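Local coordinates for protein DegQ (Legionella fallonii, PDB 3PV5) that probably degrades and shelters misfolded proteins as an HtrA-family serine protease and chaperone that encloses its substrates within twelve-subunit assemblies, at residues V154-N159 against S171-I176; D304-I309 against V333-E338; D408-A413 against L435-L440. All coordinates share one frame; numbering follows the deposited sequence.

Interaction 1 (V154-N159 against S171-I176)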
ATOM      1  N   VAL A 154     -13.260  48.382  13.248  1.00 27.18           N
ATOM      2  CA  VAL A 154     -13.622  47.538  14.359  1.00 27.09           C
ATOM      3  C   VAL A 154     -12.412  46.886  15.031  1.00 27.04           C
ATOM      4  O   VAL A 154     -11.363  46.772  14.445  1.00 26.19           O
ATOM      5  CB  VAL A 154     -14.498  46.375  13.856  1.00 27.42           C
ATOM      6  CG1 VAL A 154     -15.830  46.926  13.310  1.00 28.38           C
ATOM      7  CG2 VAL A 154     -13.777  45.588  12.743  1.00 27.03           C
ATOM      8  N   VAL A 155     -12.593  46.370  16.250  1.00 27.62           N
ATOM      9  CA  VAL A 155     -11.569  45.553  16.895  1.00 26.26           C
ATOM     10  C   VAL A 155     -12.276  44.368  17.401  1.00 25.11           C
ATOM     11  O   VAL A 155     -13.345  44.537  17.980  1.00 25.23           O
ATOM     12  CB  VAL A 155     -10.865  46.320  18.077  1.00 27.50           C
ATOM     13  CG1 VAL A 155      -9.912  45.370  18.886  1.00 28.53           C
ATOM     14  CG2 VAL A 155     -10.126  47.542  17.540  1.00 24.31           C
ATOM     15  N   ALA A 156     -11.730  43.172  17.112  1.00 23.89           N
ATOM     16  CA  ALA A 156     -12.169  41.916  17.668  1.00 22.90           C
ATOM     17  C   ALA A 156     -11.254  41.522  18.810  1.00 22.92           C
ATOM     18  O   ALA A 156     -10.043  41.397  18.616  1.00 23.54           O
ATOM     19  CB  ALA A 156     -12.218  40.718  16.561  1.00 20.40           C
ATOM     20  N   ILE A 157     -11.840  41.275  19.989  1.00 24.60           N
ATOM     21  CA  ILE A 157     -11.089  40.976  21.221  1.00 24.21           C
ATOM     22  C   ILE A 157     -11.484  39.620  21.655  1.00 25.71           C
ATOM     23  O   ILE A 157     -12.687  39.356  21.965  1.00 24.58           O
ATOM     24  CB  ILE A 157     -11.392  41.932  22.346  1.00 25.07           C
ATOM     25  CG1 ILE A 157     -10.997  43.352  21.984  1.00 27.38           C
ATOM     26  CG2 ILE A 157     -10.625  41.557  23.661  1.00 25.91           C
ATOM     27  CD1 ILE A 157     -11.959  44.416  22.483  1.00 27.60           C
ATOM     28  N   GLY A 158     -10.485  38.747  21.682  1.00 27.41           N
ATOM     29  CA  GLY A 158     -10.706  37.364  21.996  1.00 30.24           C
ATOM     30  C   GLY A 158      -9.589  36.480  21.491  1.00 31.81           C
ATOM     31  O   GLY A 158      -9.219  36.592  20.362  1.00 32.78           O
ATOM     32  N   ASN A 159      -9.101  35.572  22.316  1.00 33.79           N
ATOM     33  CA  ASN A 159      -8.005  34.690  21.906  1.00 36.50           C
ATOM     34  C   ASN A 159      -8.422  33.732  20.811  1.00 37.40           C
ATOM     35  O   ASN A 159      -9.509  33.277  20.831  1.00 37.23           O
ATOM     36  CB  ASN A 159      -7.391  33.930  23.112  1.00 35.81           C
ATOM     37  CG  ASN A 159      -6.557  34.845  23.993  1.00 37.57           C
ATOM     38  OD1 ASN A 159      -5.903  35.772  23.482  1.00 40.99           O
ATOM     39  ND2 ASN A 159      -6.575  34.614  25.309  1.00 36.50           N
ATOM     40  N   SER A 171      -6.336  38.563  23.262  1.00 34.85           N
ATOM     41  CA  SER A 171      -5.762  39.173  22.052  1.00 33.07           C
ATOM     42  C   SER A 171      -6.730  40.115  21.373  1.00 31.99           C
ATOM     43  O   SER A 171      -7.931  39.818  21.260  1.00 31.11           O
ATOM     44  CB  SER A 171      -5.353  38.135  21.027  1.00 33.07           C
ATOM     45  OG  SER A 171      -4.312  37.300  21.523  1.00 33.40           O
ATOM     46  N   ALA A 172      -6.202  41.249  20.901  1.00 30.28           N
ATOM     47  CA  ALA A 172      -6.961  42.192  20.095  1.00 28.64           C
ATOM     48  C   ALA A 172      -6.480  42.225  18.606  1.00 28.79           C
ATOM     49  O   ALA A 172      -5.303  42.138  18.311  1.00 28.84           O
ATOM     50  CB  ALA A 172      -6.864  43.533  20.711  1.00 26.74           C
ATOM     51  N   THR A 173      -7.422  42.361  17.666  1.00 28.39           N
ATOM     52  CA  THR A 173      -7.093  42.496  16.256  1.00 26.23           C
ATOM     53  C   THR A 173      -7.967  43.512  15.562  1.00 25.54           C
ATOM     54  O   THR A 173      -9.135  43.593  15.879  1.00 22.74           O
ATOM     55  CB  THR A 173      -7.277  41.188  15.515  1.00 27.19           C
ATOM     56  OG1 THR A 173      -6.786  41.404  14.212  1.00 26.22           O
ATOM     57  CG2 THR A 173      -8.766  40.710  15.436  1.00 25.46           C
ATOM     58  N   PHE A 174      -7.390  44.256  14.608  1.00 24.77           N
ATOM     59  CA  PHE A 174      -8.008  45.490  14.050  1.00 25.07           C
ATOM     60  C   PHE A 174      -8.339  45.376  12.544  1.00 25.72           C
ATOM     61  O   PHE A 174      -7.630  44.700  11.756  1.00 25.00           O
ATOM     62  CB  PHE A 174      -7.103  46.694  14.316  1.00 25.11           C
ATOM     63  CG  PHE A 174      -7.455  47.980  13.549  1.00 24.44           C
ATOM     64  CD1 PHE A 174      -8.199  48.977  14.142  1.00 24.20           C
ATOM     65  CD2 PHE A 174      -6.974  48.208  12.257  1.00 26.37           C
ATOM     66  CE1 PHE A 174      -8.482  50.205  13.483  1.00 23.55           C
ATOM     67  CE2 PHE A 174      -7.254  49.420  11.582  1.00 22.99           C
ATOM     68  CZ  PHE A 174      -8.038  50.405  12.204  1.00 24.75           C
ATOM     69  N   GLY A 175      -9.461  45.999  12.162  1.00 24.96           N
ATOM     70  CA  GLY A 175      -9.853  46.033  10.752  1.00 23.51           C
ATOM     71  C   GLY A 175     -11.098  46.825  10.446  1.00 23.06           C
ATOM     72  O   GLY A 175     -11.491  47.759  11.174  1.00 22.64           O
ATOM     73  N   ILE A 176     -11.759  46.456   9.351  1.00 22.86           N
ATOM     74  CA  ILE A 176     -13.037  47.086   9.031  1.00 21.85           C
ATOM     75  C   ILE A 176     -14.109  46.046   8.905  1.00 22.66           C
ATOM     76  O   ILE A 176     -13.837  44.851   8.732  1.00 23.06           O
ATOM     77  CB  ILE A 176     -12.925  47.859   7.760  1.00 23.07           C
ATOM     78  CG1 ILE A 176     -12.943  46.882   6.572  1.00 21.51           C
ATOM     79  CG2 ILE A 176     -11.698  48.716   7.831  1.00 20.47           C
ATOM     80  CD1 ILE A 176     -12.863  47.496   5.256  1.00 21.68           C
TER

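Interaction 2 (D304-I309 against V333-E338)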
ATOM      1  N   ASP A 304     -46.622  41.887  -0.630  1.00 32.76           N
ATOM      2  CA  ASP A 304     -46.621  42.937   0.365  1.00 32.90           C
ATOM      3  C   ASP A 304     -45.181  43.307   0.682  1.00 32.14           C
ATOM      4  O   ASP A 304     -44.291  42.458   0.625  1.00 32.55           O
ATOM      5  CB  ASP A 304     -47.308  42.487   1.656  1.00 33.15           C
ATOM      6  CG  ASP A 304     -48.828  42.314   1.520  1.00 36.86           C
ATOM      7  OD1 ASP A 304     -49.423  42.671   0.463  1.00 36.78           O
ATOM      8  OD2 ASP A 304     -49.420  41.785   2.501  1.00 37.62           O
ATOM      9  N   ILE A 305     -44.938  44.551   1.042  1.00 32.17           N
ATOM     10  CA  ILE A 305     -43.607  44.925   1.498  1.00 33.58           C
ATOM     11  C   ILE A 305     -43.655  45.351   2.934  1.00 34.42           C
ATOM     12  O   ILE A 305     -44.217  46.418   3.239  1.00 36.00           O
ATOM     13  CB  ILE A 305     -43.022  46.025   0.702  1.00 33.59           C
ATOM     14  CG1 ILE A 305     -42.722  45.516  -0.722  1.00 33.99           C
ATOM     15  CG2 ILE A 305     -41.746  46.492   1.386  1.00 32.80           C
ATOM     16  CD1 ILE A 305     -42.571  46.641  -1.716  1.00 35.24           C
ATOM     17  N   ILE A 306     -43.101  44.519   3.815  1.00 34.62           N
ATOM     18  CA  ILE A 306     -43.151  44.805   5.240  1.00 35.68           C
ATOM     19  C   ILE A 306     -42.237  45.975   5.583  1.00 37.84           C
ATOM     20  O   ILE A 306     -41.092  45.973   5.158  1.00 38.15           O
ATOM     21  CB  ILE A 306     -42.768  43.613   6.072  1.00 34.58           C
ATOM     22  CG1 ILE A 306     -43.784  42.516   5.901  1.00 31.91           C
ATOM     23  CG2 ILE A 306     -42.788  43.987   7.515  1.00 35.24           C
ATOM     24  CD1 ILE A 306     -43.310  41.229   6.393  1.00 30.66           C
ATOM     25  N   THR A 307     -42.753  46.978   6.310  1.00 40.26           N
ATOM     26  CA  THR A 307     -41.967  48.187   6.637  1.00 42.18           C
ATOM     27  C   THR A 307     -41.761  48.459   8.109  1.00 43.75           C
ATOM     28  O   THR A 307     -40.851  49.198   8.494  1.00 44.32           O
ATOM     29  CB  THR A 307     -42.569  49.468   6.062  1.00 42.30           C
ATOM     30  OG1 THR A 307     -43.929  49.611   6.511  1.00 43.70           O
ATOM     31  CG2 THR A 307     -42.470  49.464   4.546  1.00 41.17           C
ATOM     32  N   GLN A 308     -42.581  47.848   8.932  1.00 45.78           N
ATOM     33  CA  GLN A 308     -42.464  47.992  10.330  1.00 47.49           C
ATOM     34  C   GLN A 308     -43.022  46.723  10.934  1.00 48.80           C
ATOM     35  O   GLN A 308     -44.072  46.255  10.533  1.00 47.93           O
ATOM     36  CB  GLN A 308     -43.290  49.209  10.792  1.00 47.76           C
ATOM     37  CG  GLN A 308     -42.801  49.868  12.107  1.00 49.26           C
ATOM     38  CD  GLN A 308     -43.738  50.942  12.647  1.00 49.66           C
ATOM     39  OE1 GLN A 308     -44.167  50.883  13.809  1.00 52.66           O
ATOM     40  NE2 GLN A 308     -44.086  51.891  11.810  1.00 46.26           N
ATOM     41  N   ILE A 309     -42.303  46.173  11.902  1.00 50.70           N
ATOM     42  CA  ILE A 309     -42.870  45.186  12.788  1.00 51.84           C
ATOM     43  C   ILE A 309     -42.745  45.726  14.228  1.00 53.04           C
ATOM     44  O   ILE A 309     -41.695  46.283  14.637  1.00 52.94           O
ATOM     45  CB  ILE A 309     -42.189  43.808  12.637  1.00 51.89           C
ATOM     46  CG1 ILE A 309     -42.476  43.255  11.253  1.00 51.75           C
ATOM     47  CG2 ILE A 309     -42.720  42.817  13.664  1.00 50.73           C
ATOM     48  CD1 ILE A 309     -41.838  41.918  11.008  1.00 52.66           C
ATOM     49  N   VAL A 333     -48.525  40.579  17.159  1.00 57.82           N
ATOM     50  CA  VAL A 333     -47.469  41.354  16.509  1.00 56.92           C
ATOM     51  C   VAL A 333     -48.059  42.296  15.471  1.00 56.36           C
ATOM     52  O   VAL A 333     -48.917  41.917  14.670  1.00 56.37           O
ATOM     53  CB  VAL A 333     -46.335  40.470  15.940  1.00 57.04           C
ATOM     54  CG1 VAL A 333     -46.658  39.021  16.079  1.00 55.35           C
ATOM     55  CG2 VAL A 333     -46.004  40.860  14.493  1.00 57.22           C
ATOM     56  N   LYS A 334     -47.631  43.552  15.543  1.00 55.82           N
ATOM     57  CA  LYS A 334     -48.091  44.576  14.600  1.00 55.30           C
ATOM     58  C   LYS A 334     -47.208  44.426  13.391  1.00 53.64           C
ATOM     59  O   LYS A 334     -45.973  44.440  13.517  1.00 52.60           O
ATOM     60  CB  LYS A 334     -47.943  46.010  15.174  1.00 55.46           C
ATOM     61  CG  LYS A 334     -49.035  46.980  14.707  1.00 57.44           C
ATOM     62  CD  LYS A 334     -48.606  48.489  14.544  1.00 58.37           C
ATOM     63  CE  LYS A 334     -47.703  49.008  15.660  1.00 59.84           C
ATOM     64  NZ  LYS A 334     -46.253  48.668  15.438  1.00 59.85           N
ATOM     65  N   ILE A 335     -47.826  44.298  12.223  1.00 52.41           N
ATOM     66  CA  ILE A 335     -47.054  44.302  10.976  1.00 51.06           C
ATOM     67  C   ILE A 335     -47.550  45.401  10.056  1.00 50.20           C
ATOM     68  O   ILE A 335     -48.695  45.382   9.611  1.00 51.23           O
ATOM     69  CB  ILE A 335     -47.152  42.949  10.264  1.00 51.11           C
ATOM     70  CG1 ILE A 335     -46.737  41.820  11.211  1.00 49.77           C
ATOM     71  CG2 ILE A 335     -46.267  42.939   9.015  1.00 49.56           C
ATOM     72  CD1 ILE A 335     -47.343  40.505  10.837  1.00 51.10           C
ATOM     73  N   ILE A 336     -46.705  46.367   9.767  1.00 48.83           N
ATOM     74  CA  ILE A 336     -47.073  47.365   8.783  1.00 48.35           C
ATOM     75  C   ILE A 336     -46.487  47.036   7.417  1.00 47.25           C
ATOM     76  O   ILE A 336     -45.306  46.745   7.281  1.00 46.97           O
ATOM     77  CB  ILE A 336     -46.645  48.759   9.202  1.00 48.69           C
ATOM     78  CG1 ILE A 336     -47.321  49.109  10.546  1.00 49.73           C
ATOM     79  CG2 ILE A 336     -47.030  49.795   8.092  1.00 46.75           C
ATOM     80  CD1 ILE A 336     -47.084  50.562  10.975  1.00 50.69           C
ATOM     81  N   VAL A 337     -47.338  47.157   6.419  1.00 46.47           N
ATOM     82  CA  VAL A 337     -47.133  46.618   5.123  1.00 46.37           C
ATOM     83  C   VAL A 337     -47.430  47.664   4.092  1.00 47.47           C
ATOM     84  O   VAL A 337     -48.314  48.498   4.283  1.00 47.57           O
ATOM     85  CB  VAL A 337     -48.148  45.476   4.926  1.00 46.87           C
ATOM     86  CG1 VAL A 337     -49.055  45.689   3.702  1.00 44.15           C
ATOM     87  CG2 VAL A 337     -47.444  44.145   4.937  1.00 46.11           C
ATOM     88  N   GLU A 338     -46.732  47.609   2.961  1.00 47.53           N
ATOM     89  CA  GLU A 338     -47.189  48.367   1.829  1.00 47.52           C
ATOM     90  C   GLU A 338     -47.683  47.412   0.720  1.00 46.89           C
ATOM     91  O   GLU A 338     -47.058  46.383   0.453  1.00 45.69           O
ATOM     92  CB  GLU A 338     -46.073  49.278   1.385  1.00 48.19           C
ATOM     93  CG  GLU A 338     -46.527  50.299   0.399  1.00 51.49           C
ATOM     94  CD  GLU A 338     -46.606  51.718   0.918  1.00 52.19           C
ATOM     95  OE1 GLU A 338     -46.353  51.987   2.104  1.00 55.69           O
ATOM     96  OE2 GLU A 338     -46.908  52.585   0.086  1.00 55.70           O
TER

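Interaction 3 (D408-A413 against L435-L440)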
ATOM      1  N   ASP A 408     -47.401   5.583  -5.778  1.00 35.03           N
ATOM      2  CA  ASP A 408     -48.677   4.905  -5.687  1.00 34.17           C
ATOM      3  C   ASP A 408     -49.766   5.680  -6.398  1.00 33.26           C
ATOM      4  O   ASP A 408     -49.884   6.916  -6.256  1.00 33.16           O
ATOM      5  CB  ASP A 408     -49.083   4.733  -4.224  1.00 34.22           C
ATOM      6  CG  ASP A 408     -48.331   3.587  -3.535  1.00 36.35           C
ATOM      7  OD1 ASP A 408     -47.698   2.789  -4.229  1.00 38.80           O
ATOM      8  OD2 ASP A 408     -48.354   3.483  -2.292  1.00 42.98           O
ATOM      9  N   ILE A 409     -50.591   4.936  -7.118  1.00 32.27           N
ATOM     10  CA  ILE A 409     -51.804   5.451  -7.673  1.00 31.77           C
ATOM     11  C   ILE A 409     -53.013   5.078  -6.813  1.00 31.22           C
ATOM     12  O   ILE A 409     -53.372   3.914  -6.725  1.00 32.70           O
ATOM     13  CB  ILE A 409     -52.023   4.917  -9.098  1.00 31.47           C
ATOM     14  CG1 ILE A 409     -50.765   5.097  -9.985  1.00 32.90           C
ATOM     15  CG2 ILE A 409     -53.135   5.752  -9.791  1.00 32.00           C
ATOM     16  CD1 ILE A 409     -50.367   6.566 -10.075  1.00 29.16           C
ATOM     17  N   ILE A 410     -53.697   6.051  -6.242  1.00 29.63           N
ATOM     18  CA  ILE A 410     -54.924   5.748  -5.542  1.00 28.98           C
ATOM     19  C   ILE A 410     -56.052   5.677  -6.549  1.00 31.15           C
ATOM     20  O   ILE A 410     -56.350   6.691  -7.156  1.00 30.05           O
ATOM     21  CB  ILE A 410     -55.258   6.792  -4.524  1.00 27.93           C
ATOM     22  CG1 ILE A 410     -54.169   6.862  -3.501  1.00 25.53           C
ATOM     23  CG2 ILE A 410     -56.635   6.510  -3.838  1.00 26.41           C
ATOM     24  CD1 ILE A 410     -54.371   7.937  -2.476  1.00 25.75           C
ATOM     25  N   ILE A 411     -56.652   4.483  -6.736  1.00 33.43           N
ATOM     26  CA  ILE A 411     -57.714   4.263  -7.751  1.00 35.19           C
ATOM     27  C   ILE A 411     -59.095   4.086  -7.105  1.00 36.68           C
ATOM     28  O   ILE A 411     -60.131   4.273  -7.750  1.00 37.37           O
ATOM     29  CB  ILE A 411     -57.423   3.052  -8.712  1.00 36.24           C
ATOM     30  CG1 ILE A 411     -57.613   1.706  -7.992  1.00 39.89           C
ATOM     31  CG2 ILE A 411     -55.994   3.127  -9.317  1.00 33.97           C
ATOM     32  CD1 ILE A 411     -57.304   0.379  -8.901  1.00 40.42           C
ATOM     33  N   SER A 412     -59.153   3.791  -5.819  1.00 37.00           N
ATOM     34  CA  SER A 412     -60.417   3.974  -5.171  1.00 37.38           C
ATOM     35  C   SER A 412     -60.283   4.325  -3.706  1.00 37.72           C
ATOM     36  O   SER A 412     -59.287   4.051  -3.099  1.00 37.34           O
ATOM     37  CB  SER A 412     -61.350   2.756  -5.387  1.00 37.27           C
ATOM     38  OG  SER A 412     -60.892   1.649  -4.712  1.00 34.84           O
ATOM     39  N   ALA A 413     -61.327   4.941  -3.173  1.00 38.80           N
ATOM     40  CA  ALA A 413     -61.411   5.285  -1.760  1.00 40.49           C
ATOM     41  C   ALA A 413     -62.805   4.881  -1.239  1.00 42.16           C
ATOM     42  O   ALA A 413     -63.825   5.249  -1.873  1.00 41.70           O
ATOM     43  CB  ALA A 413     -61.186   6.768  -1.597  1.00 39.88           C
ATOM     44  N   LEU A 435     -60.200   5.367   6.302  1.00 50.12           N
ATOM     45  CA  LEU A 435     -60.294   5.461   4.875  1.00 46.63           C
ATOM     46  C   LEU A 435     -59.703   4.194   4.258  1.00 45.05           C
ATOM     47  O   LEU A 435     -58.506   3.906   4.380  1.00 42.94           O
ATOM     48  CB  LEU A 435     -59.501   6.662   4.413  1.00 46.58           C
ATOM     49  CG  LEU A 435     -59.981   7.517   3.223  1.00 45.62           C
ATOM     50  CD1 LEU A 435     -58.821   7.858   2.336  1.00 38.05           C
ATOM     51  CD2 LEU A 435     -61.137   6.913   2.442  1.00 44.38           C
ATOM     52  N   LEU A 436     -60.557   3.426   3.595  1.00 43.42           N
ATOM     53  CA  LEU A 436     -60.094   2.312   2.768  1.00 42.82           C
ATOM     54  C   LEU A 436     -59.642   2.801   1.363  1.00 41.90           C
ATOM     55  O   LEU A 436     -60.360   3.468   0.644  1.00 41.77           O
ATOM     56  CB  LEU A 436     -61.179   1.267   2.648  1.00 42.28           C
ATOM     57  CG  LEU A 436     -60.819   0.025   1.867  1.00 42.69           C
ATOM     58  CD1 LEU A 436     -59.865  -0.868   2.718  1.00 40.60           C
ATOM     59  CD2 LEU A 436     -62.092  -0.686   1.491  1.00 40.91           C
ATOM     60  N   VAL A 437     -58.424   2.459   0.998  1.00 41.46           N
ATOM     61  CA  VAL A 437     -57.774   3.016  -0.196  1.00 40.97           C
ATOM     62  C   VAL A 437     -57.234   1.829  -0.976  1.00 39.84           C
ATOM     63  O   VAL A 437     -56.634   0.940  -0.374  1.00 39.14           O
ATOM     64  CB  VAL A 437     -56.639   3.988   0.218  1.00 40.58           C
ATOM     65  CG1 VAL A 437     -55.678   4.169  -0.865  1.00 41.54           C
ATOM     66  CG2 VAL A 437     -57.199   5.334   0.596  1.00 40.12           C
ATOM     67  N   GLN A 438     -57.506   1.785  -2.273  1.00 39.04           N
ATOM     68  CA  GLN A 438     -56.950   0.764  -3.152  1.00 40.25           C
ATOM     69  C   GLN A 438     -55.891   1.457  -3.988  1.00 40.62           C
ATOM     70  O   GLN A 438     -56.171   2.491  -4.586  1.00 39.53           O
ATOM     71  CB  GLN A 438     -58.048   0.171  -4.017  1.00 40.49           C
ATOM     72  CG  GLN A 438     -57.651  -0.903  -4.939  1.00 42.90           C
ATOM     73  CD  GLN A 438     -58.784  -1.313  -5.909  1.00 47.51           C
ATOM     74  OE1 GLN A 438     -59.894  -0.753  -5.883  1.00 51.06           O
ATOM     75  NE2 GLN A 438     -58.513  -2.317  -6.739  1.00 46.11           N
ATOM     76  N   VAL A 439     -54.660   0.930  -3.967  1.00 41.82           N
ATOM     77  CA  VAL A 439     -53.558   1.512  -4.719  1.00 42.41           C
ATOM     78  C   VAL A 439     -52.937   0.536  -5.698  1.00 43.58           C
ATOM     79  O   VAL A 439     -52.804  -0.644  -5.368  1.00 44.12           O
ATOM     80  CB  VAL A 439     -52.471   2.002  -3.817  1.00 42.73           C
ATOM     81  CG1 VAL A 439     -53.083   2.912  -2.746  1.00 42.83           C
ATOM     82  CG2 VAL A 439     -51.674   0.860  -3.223  1.00 41.83           C
ATOM     83  N   LEU A 440     -52.602   1.022  -6.907  1.00 43.27           N
ATOM     84  CA  LEU A 440     -51.710   0.308  -7.826  1.00 43.21           C
ATOM     85  C   LEU A 440     -50.292   0.741  -7.502  1.00 42.89           C
ATOM     86  O   LEU A 440     -50.041   1.906  -7.291  1.00 41.14           O
ATOM     87  CB  LEU A 440     -52.022   0.607  -9.292  1.00 43.48           C
ATOM     88  CG  LEU A 440     -53.379   0.105  -9.818  1.00 46.34           C
ATOM     89  CD1 LEU A 440     -54.464   0.663  -8.993  1.00 50.57           C
ATOM     90  CD2 LEU A 440     -53.642   0.474 -11.283  1.00 48.48           C
TER

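Interaction 1 (V154-N159 against S171-I176)
The Phe174 ring turns an edge to Val155, whose CG2 lies near the ring plane and 4.2 Å from Phe174 CD1, the two side chains crossing at about a right angle. Around the same ring gather Phe153, with its plane turned only some 15° from that of Phe174, Phe153 of a second subunit, edge-to-face, and Phe174 of a third subunit; the flat ring offers these neighbours broad apolar surfaces. The other flat group, the Asn159 amide, closes the far end of the pair. Its OD1 accepts bonds from Ser171 N (2.8 Å), approaching from above the carbonyl plane, and from Ser171 OG (3.0 Å), nearly along the C=O axis. ND2 holds Ser169 O, so bonds at both ends of the amide fix its rotation.

Between these ends the strands are antiparallel. Val154 pairs with Gly175 and Ala156 with Thr173, each through two backbone hydrogen bonds, and Gly158 N adds a straight bond to Ser171 O (2.8 Å, 172°). Gly158 has a positive phi, at which a CB would press on the preceding carbonyl oxygen, so glycine suits the place. On one face Thr173 CG2 packs on the small Ala156 CB at 3.6 Å, while Thr173 OG1 bonds to Asp197 of the second subunit. On the other face Val155 CG1 meets Ala172 CB at 4.0 Å; beta-branched Val155 and Ile157 suit strand geometry, and short Ala172 lets apolar neighbours close in.

Leu25 of helix 22-28 packs on Val155, Ile157 and Ala172. Strand 208-211 bonds to Val155 and Ile157 through Val210 and Ala208, and strand 172-179 pairs on its other side with strand 194-196, which places the pair within the second six-stranded barrel of the trypsin fold.

Interaction 2 (D304-I309 against V333-E338)
Thr307 and Gln308 both face the single residue Ile336, a classic beta bulge that shifts the antiparallel register by one. Three donors converge on Ile336 O. Thr307 N makes a short, almost perfectly straight bond (2.7 Å, 177°), Gln308 N a weak one, and Thr307 OG1 another weak one at 3.3 Å. The hydroxyl gets there because chi1 of 56° sets OG1 between the backbone N and the carbonyl carbon; threonine's beta-hydroxyl is close enough to the backbone to add this weak bond here. Ile336 N returns a bond to Gln308 O (2.7 Å), and two more join Ile305 with Glu338.

Within the bulge, Gln308 and Ile336 lie side by side, pointing the same way, their CB atoms 3.7 Å apart. The face of Ile306, Ile309, Ile335 and Val337 is largely aliphatic: Ile306 CG2 rests on Ile335 CG2 at 3.9 Å, and at its end Ile309 CG2 meets neighbouring Val333 CG2 at the same distance. Such branched residues favour the strand backbone and fill the interior. Asp304 lays its CB against Val337 CG2 (3.7 Å), while its carboxylate is held by Lys301 N and by a salt bridge to Arg339.

Helix 317-325 packs on the aliphatic face, Val320 and Ile324 touching Ile309. Strand 284-289 flanks 304-309, and strand 342-349 borders 333-338, so the pair forms the middle of the curled PDZ sheet.

Interaction 3 (D408-A413 against L435-L440)
Ser412 and Gln438 supply the polar side-chain bond of this strand pair: Ser412 OG donates to Gln438 OE1 (2.9 Å), lying in the carbonyl plane on a lone pair. A chi1 of 69° sends the serine hydroxyl between its own N and carbonyl carbon, and Gln438, extended as far as CD, brings the amide up to it. Serine is short enough for OG also to sit 3.3 Å from Gln438 CB. Asp408 forms a salt bridge with Arg441 and accepts a bond from Arg405 N.

Among backbone bonds, Ile409 and Leu440 form a reciprocal pair. Ile411 N reaches Gln438 O at 3.0 Å, Ser412 N adds a weak bond to that oxygen, and Gln438 N bonds to Ser412 O; two residues facing one make a classic beta bulge.

Of the apolar contacts, Ile410 CG2 meets Val437 CG1 at 3.9 Å, and Ile410 CG1 touches Val439 CG1. Ala413 CB meets Leu435 CD2 at 4.0 Å. Ile409 CB and Leu440 CB lie 4.3 Å apart. Leu424 of helix 421-428 packs on Ile410 and Ala413, where a small alanine suits the close helix.

The face of Ile410, Ala413, Val437 and Val439 is thus aliphatic and lies under the helix of this PDZ domain. The other combines the apolar Ile409–Leu440 pair with a bond that gives Ser412 OG and Gln438 OE1 a partner in each other and probably fixes the amide's rotation.

How the interactions relate
The three contacts follow one another along the chain, each closing before the next opens, and each lies in a separate domain. Interaction 1 belongs to the second barrel of the trypsin-like protease domain, interaction 2 to the first PDZ domain and interaction 3 to the second. Their centres are about 37 Å (1 and 2), 45 Å (2 and 3) and 64 Å (1 and 3) apart, and none touches another. Interactions 2 and 3 occupy equivalent places in two like sheets, each bulged and backed by a helix. Interactions 1 and 3 also meet other subunits, consistent with both protease and PDZ domains contributing to the twelve-subunit assembly.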